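Local coordinates for nucleoprotein (Human coronavirus NL63, PDB 5N4K), which probably packages the positive-strand viral RNA genome into a helical ribonucleocapsid, the part given here being its N-terminal RNA-binding domain, at residues S39-P43 with Y44-P48. Sequence-based numbering, arbitrary orientation. Where two conformers were deposited one is given.
With SO4 (sulfate ion), chain H.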
loop_
_atom_site.group_PDB
_atom_site.type_symbol
_atom_site.label_atom_id
_atom_site.label_comp_id
_atom_site.label_asym_id
_atom_site.label_seq_id
_atom_site.Cartn_x
_atom_site.Cartn_y
_atom_site.Cartn_z
ATOM N N SER A 39 10.593 -10.940 -15.611
ATOM C CA SER A 39 10.160 -10.519 -16.997
ATOM C C SER A 39 9.409 -9.131 -17.130
ATOM O O SER A 39 9.496 -8.299 -16.223
ATOM C CB SER A 39 9.443 -11.683 -17.691
ATOM O OG SER A 39 9.464 -11.597 -19.093
ATOM N N ASP A 40 8.730 -8.875 -18.266
ATOM C CA ASP A 40 8.158 -7.541 -18.551
ATOM C C ASP A 40 6.685 -7.299 -18.099
ATOM O O ASP A 40 6.312 -6.207 -17.574
ATOM C CB ASP A 40 8.347 -7.135 -20.054
ATOM C CG ASP A 40 8.146 -8.289 -21.084
ATOM O OD1 ASP A 40 7.616 -9.383 -20.791
ATOM O OD2 ASP A 40 8.569 -8.088 -22.245
ATOM N N LYS A 41 5.915 -8.367 -18.195
ATOM C CA LYS A 41 4.447 -8.321 -18.083
ATOM C C LYS A 41 3.949 -7.814 -16.725
ATOM O O LYS A 41 4.561 -8.068 -15.669
ATOM C CB LYS A 41 3.842 -9.707 -18.332
ATOM C CG LYS A 41 4.155 -10.394 -19.685
ATOM C CD LYS A 41 3.796 -11.883 -19.583
ATOM C CE LYS A 41 4.169 -12.735 -20.793
ATOM N NZ LYS A 41 3.817 -14.179 -20.576
ATOM N N ALA A 42 2.802 -7.196 -16.772
ATOM C CA ALA A 42 2.100 -6.738 -15.562
ATOM C C ALA A 42 1.758 -7.911 -14.649
ATOM O O ALA A 42 1.291 -8.949 -15.052
ATOM C CB ALA A 42 0.835 -6.044 -15.894
ATOM N N PRO A 43 1.874 -7.655 -13.338
ATOM C CA PRO A 43 1.407 -8.644 -12.376
ATOM C C PRO A 43 -0.010 -9.126 -12.618
ATOM O O PRO A 43 -0.331 -10.340 -12.468
ATOM C CB PRO A 43 1.632 -7.947 -11.023
ATOM C CG PRO A 43 2.804 -7.008 -11.282
ATOM C CD PRO A 43 2.472 -6.480 -12.641
ATOM N N TYR A 44 -0.936 -8.190 -12.937
ATOM C CA TYR A 44 -2.276 -8.639 -13.221
ATOM C C TYR A 44 -2.461 -9.655 -14.370
ATOM O O TYR A 44 -3.441 -10.365 -14.369
ATOM C CB TYR A 44 -3.294 -7.441 -13.363
ATOM C CG TYR A 44 -3.035 -6.529 -14.525
ATOM C CD1 TYR A 44 -3.399 -6.975 -15.845
ATOM C CD2 TYR A 44 -2.435 -5.306 -14.414
ATOM C CE1 TYR A 44 -3.197 -6.151 -16.949
ATOM C CE2 TYR A 44 -2.214 -4.497 -15.532
ATOM C CZ TYR A 44 -2.601 -4.943 -16.785
ATOM O OH TYR A 44 -2.355 -4.122 -17.880
ATOM N N ARG A 45 -1.483 -9.636 -15.249
ATOM C CA ARG A 45 -1.451 -10.536 -16.399
ATOM C C ARG A 45 -0.895 -11.898 -16.058
ATOM O O ARG A 45 -1.372 -12.938 -16.537
ATOM C CB ARG A 45 -0.617 -9.875 -17.520
ATOM C CG ARG A 45 -1.428 -9.404 -18.728
ATOM C CD ARG A 45 -1.048 -10.225 -19.983
ATOM N NE ARG A 45 -0.076 -9.512 -20.821
ATOM C CZ ARG A 45 0.857 -10.070 -21.599
ATOM N NH1 ARG A 45 1.019 -11.386 -21.664
ATOM N NH2 ARG A 45 1.666 -9.278 -22.283
ATOM N N VAL A 46 0.094 -11.954 -15.181
ATOM C CA VAL A 46 0.771 -13.153 -14.928
ATOM C C VAL A 46 0.287 -13.989 -13.783
ATOM O O VAL A 46 0.552 -15.185 -13.672
ATOM C CB VAL A 46 2.318 -13.044 -14.897
ATOM C CG1 VAL A 46 2.838 -12.535 -16.276
ATOM C CG2 VAL A 46 2.789 -12.234 -13.763
ATOM N N ILE A 47 -0.390 -13.364 -12.810
ATOM C CA ILE A 47 -0.807 -14.083 -11.671
ATOM C C ILE A 47 -2.111 -14.803 -11.973
ATOM O O ILE A 47 -3.124 -14.138 -12.321
ATOM C CB ILE A 47 -1.034 -13.088 -10.475
ATOM C CG1 ILE A 47 0.295 -12.491 -10.038
ATOM C CG2 ILE A 47 -1.836 -13.742 -9.348
ATOM C CD1 ILE A 47 0.195 -11.317 -9.070
ATOM N N PRO A 48 -2.148 -16.152 -11.928
ATOM C CA PRO A 48 -3.400 -16.890 -12.267
ATOM C C PRO A 48 -4.561 -16.510 -11.353
ATOM O O PRO A 48 -4.382 -16.153 -10.187
ATOM C CB PRO A 48 -3.024 -18.351 -12.084
ATOM C CG PRO A 48 -1.533 -18.326 -12.285
ATOM C CD PRO A 48 -1.049 -17.096 -11.635
HETATM S S SO4 H . -5.833 -5.291 -19.840
HETATM O O1 SO4 H . -6.354 -5.150 -21.217
HETATM O O2 SO4 H . -5.720 -6.742 -19.532
HETATM O O3 SO4 H . -4.465 -4.739 -19.734
HETATM O O4 SO4 H . -6.774 -4.525 -18.981
#
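The methyl of A42 sits over one face of the Y44 ring, a CH-pi contact with CB 3.7 Å from the ring centroid. A42 is the N-cap residue of the one-turn helix 43-46, which follows strand 35-37 in the N-terminal, RNA-binding domain. Y44 CG lies between its backbone N and carbonyl carbon (chi1 65°), folding the ring back over A42; from there OH donates a 2.9 Å hydrogen bond to O3 of a sulfate, probably from the crystallisation liquor, which R23 NH2 of the second subunit also binds. K41 and R45 each have an alternate conformer, so their crossing is tentative: in this pair the extended K41 chain runs at about a right angle to R45, with CG over the rim of one guanidinium face. The polar partner of K41 NZ is E144 OE2, in a salt bridge that probably offsets the nearby like charge of R45. The helical turn itself is fixed by A42 O, which accepts hydrogen bonds from R45 N at 2.9 Å and V46 N at 3.2 Å. I47, packed on W66, V109 and V111 of the sheet, closes the turn: its N donates a 3.0 Å hydrogen bond to P43 O, and its CD1 lies 4.2 Å from P43 CB.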